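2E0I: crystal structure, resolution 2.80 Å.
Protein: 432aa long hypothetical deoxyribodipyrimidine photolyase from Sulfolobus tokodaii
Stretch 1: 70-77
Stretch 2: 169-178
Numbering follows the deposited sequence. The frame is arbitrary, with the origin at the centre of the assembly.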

# COMPACT_ATOMS: atom_id res chain seq x y z
N SER A 70 -20.63 13.52 -18.06
CA SER A 70 -20.34 12.11 -18.19
C SER A 70 -20.56 11.51 -16.82
O SER A 70 -21.26 12.09 -15.99
CB SER A 70 -18.89 11.92 -18.63
OG SER A 70 -18.60 10.56 -18.87
N ARG A 71 -20.00 10.33 -16.60
CA ARG A 71 -20.11 9.65 -15.32
C ARG A 71 -19.33 8.37 -15.42
O ARG A 71 -19.03 7.90 -16.52
CB ARG A 71 -21.57 9.32 -14.96
CG ARG A 71 -22.17 8.15 -15.73
CD ARG A 71 -23.55 7.77 -15.21
NE ARG A 71 -24.21 6.74 -16.02
CZ ARG A 71 -23.86 5.46 -16.04
NH1 ARG A 71 -22.85 5.02 -15.31
NH2 ARG A 71 -24.51 4.60 -16.81
N LEU A 72 -18.99 7.82 -14.27
CA LEU A 72 -18.25 6.58 -14.23
C LEU A 72 -19.16 5.43 -14.67
O LEU A 72 -20.26 5.25 -14.14
CB LEU A 72 -17.72 6.35 -12.82
CG LEU A 72 -16.72 5.21 -12.69
CD1 LEU A 72 -15.56 5.46 -13.64
CD2 LEU A 72 -16.24 5.11 -11.24
N ASN A 73 -18.70 4.66 -15.65
CA ASN A 73 -19.43 3.52 -16.17
C ASN A 73 -18.91 2.27 -15.47
O ASN A 73 -17.78 1.84 -15.72
CB ASN A 73 -19.19 3.41 -17.68
CG ASN A 73 -19.80 4.56 -18.45
OD1 ASN A 73 -21.00 4.56 -18.76
ND2 ASN A 73 -18.99 5.56 -18.75
N VAL A 74 -19.73 1.69 -14.60
CA VAL A 74 -19.32 0.52 -13.84
C VAL A 74 -19.83 -0.82 -14.36
O VAL A 74 -20.97 -0.95 -14.78
CB VAL A 74 -19.74 0.67 -12.36
CG1 VAL A 74 -19.26 -0.53 -11.56
CG2 VAL A 74 -19.17 1.96 -11.79
N PHE A 75 -18.95 -1.82 -14.31
CA PHE A 75 -19.25 -3.17 -14.76
C PHE A 75 -18.81 -4.14 -13.68
O PHE A 75 -18.02 -3.77 -12.81
CB PHE A 75 -18.50 -3.47 -16.05
CG PHE A 75 -18.96 -2.65 -17.22
CD1 PHE A 75 -20.03 -3.08 -18.00
CD2 PHE A 75 -18.34 -1.44 -17.52
CE1 PHE A 75 -20.49 -2.31 -19.07
CE2 PHE A 75 -18.79 -0.65 -18.58
CZ PHE A 75 -19.87 -1.09 -19.36
N PHE A 76 -19.29 -5.37 -13.73
CA PHE A 76 -18.92 -6.35 -12.72
C PHE A 76 -18.46 -7.64 -13.37
O PHE A 76 -19.03 -8.08 -14.37
CB PHE A 76 -20.10 -6.62 -11.78
CG PHE A 76 -19.79 -7.60 -10.69
CD1 PHE A 76 -19.05 -7.21 -9.58
CD2 PHE A 76 -20.19 -8.93 -10.80
CE1 PHE A 76 -18.71 -8.14 -8.59
CE2 PHE A 76 -19.87 -9.86 -9.82
CZ PHE A 76 -19.12 -9.46 -8.71
N GLY A 77 -17.42 -8.25 -12.78
CA GLY A 77 -16.89 -9.50 -13.29
C GLY A 77 -15.38 -9.47 -13.44
O GLY A 77 -14.72 -8.49 -13.09
N MET A 169 -23.77 0.14 -15.16
CA MET A 169 -24.29 0.51 -13.85
C MET A 169 -23.50 1.75 -13.45
O MET A 169 -22.56 2.16 -14.14
CB MET A 169 -24.02 -0.59 -12.82
CG MET A 169 -24.60 -1.94 -13.14
SD MET A 169 -24.17 -3.17 -11.89
CE MET A 169 -22.65 -3.91 -12.62
N ASN A 170 -23.86 2.34 -12.32
CA ASN A 170 -23.16 3.52 -11.83
C ASN A 170 -22.58 3.24 -10.45
O ASN A 170 -22.89 2.22 -9.84
CB ASN A 170 -24.11 4.71 -11.79
CG ASN A 170 -25.45 4.35 -11.22
OD1 ASN A 170 -25.56 3.95 -10.06
ND2 ASN A 170 -26.49 4.47 -12.04
N VAL A 171 -21.72 4.13 -9.96
CA VAL A 171 -21.07 3.95 -8.67
C VAL A 171 -21.95 3.45 -7.53
O VAL A 171 -21.45 2.81 -6.60
CB VAL A 171 -20.39 5.23 -8.23
CG1 VAL A 171 -19.14 5.42 -9.04
CG2 VAL A 171 -21.31 6.40 -8.41
N ASP A 172 -23.25 3.74 -7.59
CA ASP A 172 -24.19 3.29 -6.56
C ASP A 172 -23.96 1.80 -6.27
O ASP A 172 -23.95 1.36 -5.12
CB ASP A 172 -25.65 3.50 -7.03
CG ASP A 172 -26.28 4.81 -6.51
OD1 ASP A 172 -27.47 5.08 -6.82
OD2 ASP A 172 -25.59 5.58 -5.79
N PHE A 173 -23.77 1.01 -7.32
CA PHE A 173 -23.54 -0.42 -7.21
C PHE A 173 -22.39 -0.77 -6.28
O PHE A 173 -22.46 -1.76 -5.56
CB PHE A 173 -23.27 -1.03 -8.59
CG PHE A 173 -22.75 -2.44 -8.54
CD1 PHE A 173 -23.55 -3.48 -8.05
CD2 PHE A 173 -21.45 -2.72 -8.92
CE1 PHE A 173 -23.05 -4.78 -7.94
CE2 PHE A 173 -20.94 -4.02 -8.82
CZ PHE A 173 -21.74 -5.05 -8.33
N LEU A 174 -21.34 0.04 -6.31
CA LEU A 174 -20.16 -0.20 -5.50
C LEU A 174 -20.37 -0.07 -3.99
O LEU A 174 -19.56 -0.59 -3.21
CB LEU A 174 -19.01 0.71 -5.95
CG LEU A 174 -18.52 0.44 -7.38
CD1 LEU A 174 -17.52 1.50 -7.78
CD2 LEU A 174 -17.90 -0.94 -7.47
N LEU A 175 -21.45 0.59 -3.58
CA LEU A 175 -21.73 0.76 -2.15
C LEU A 175 -21.89 -0.55 -1.37
O LEU A 175 -21.77 -0.58 -0.14
CB LEU A 175 -22.96 1.66 -1.95
CG LEU A 175 -22.77 3.18 -2.03
CD1 LEU A 175 -21.37 3.53 -1.56
CD2 LEU A 175 -22.96 3.67 -3.45
N THR A 176 -22.16 -1.65 -2.07
CA THR A 176 -22.31 -2.94 -1.41
C THR A 176 -21.02 -3.36 -0.75
O THR A 176 -21.04 -3.98 0.32
CB THR A 176 -22.64 -4.05 -2.39
OG1 THR A 176 -23.69 -3.62 -3.27
CG2 THR A 176 -23.07 -5.30 -1.62
N PHE A 177 -19.91 -3.05 -1.41
CA PHE A 177 -18.59 -3.42 -0.94
C PHE A 177 -18.02 -2.51 0.13
O PHE A 177 -17.05 -2.88 0.79
CB PHE A 177 -17.64 -3.48 -2.13
CG PHE A 177 -18.08 -4.43 -3.20
CD1 PHE A 177 -18.07 -5.81 -2.97
CD2 PHE A 177 -18.53 -3.95 -4.43
CE1 PHE A 177 -18.50 -6.69 -3.96
CE2 PHE A 177 -18.96 -4.83 -5.41
CZ PHE A 177 -18.95 -6.20 -5.18
N LYS A 178 -18.59 -1.33 0.31
CA LYS A 178 -18.11 -0.41 1.33
C LYS A 178 -18.79 -0.84 2.62
O LYS A 178 -19.98 -0.55 2.82
CB LYS A 178 -18.48 1.04 0.97
CG LYS A 178 -17.73 2.06 1.82
CD LYS A 178 -17.93 3.49 1.33
CE LYS A 178 -19.29 4.00 1.69
NZ LYS A 178 -19.40 5.47 1.45

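The two stretches, at least 93 residues apart in sequence wherever they touch, meet through a short piece of backbone pairing and a strip of apolar side chains, burying 492 Å² in all. Val74, Met169 and Phe76 contribute most of this surface. The strand 73-76, with Arg71 and Leu72 just before it, forms the first side of the contact; the second begins at Met169 and continues into a run of turns with helical backbone angles.

Val74 and Met169 form a single antiparallel bridge, their CA atoms 5.0 Å apart. Both bonds of the hydrogen-bonded pair are made: Val74 N donates to Met169 O at 2.9 Å, and Met169 N donates to Val74 O at 3.0 Å. It is a single bridge between the two stretches; after Met169 the chain turns into a segment with the bonds Phe173 N to Asn170 O (2.9 Å) and Leu174 N to Val171 O (2.8 Å). Arg71 adds a third bond. Its NH1 reaches Met169 O at 3.1 Å, with the carbonyl at the edge of the guanidinium, near its plane, where the N-H groups point. Met169 O thus accepts from a backbone amide and a charged side chain at once. The same Arg71 NH1 makes a weak bond to Leu72 O at 2.9 Å, which ties the side chain back to its own stretch.

The side chains of the strand alternate. Val74 and Phe76 point toward the second stretch, whereas Asn73 and Phe75 point away and are little covered by it. Val74, the most extensively covered residue, sits against the turns: its CG2 lies 4.4 Å from Val171 CG1, and its CG1 lies 4.1 Å from Phe173 CD2 and 4.3 Å from Leu174 CD2. Both methyls come near Leu174, while CG2 is the one nearer Val171 CG1 and CG1 the one nearer Phe173 CD2; CG1 approaches the Phe173 ring at its edge. Leu72 extends this apolar patch, with its CD2 3.7 Å from Val171 CG1.

Phe76 meets residues from both ends of the second stretch. Met169, beyond its backbone role, runs its side chain along the strand so that its CE comes within 3.8 Å of Phe76 CB. On the ring itself, Phe76 CD1 lies 3.7 Å from Phe173 CZ and Phe76 CE1 lies 3.9 Å from Phe177 CZ. The Phe76 and Phe173 rings are 5.7 Å apart between centroids, with planes inclined at 77°, an oblique arrangement. These contacts are apolar, so close packing complements the polar bonds concentrated around Met169.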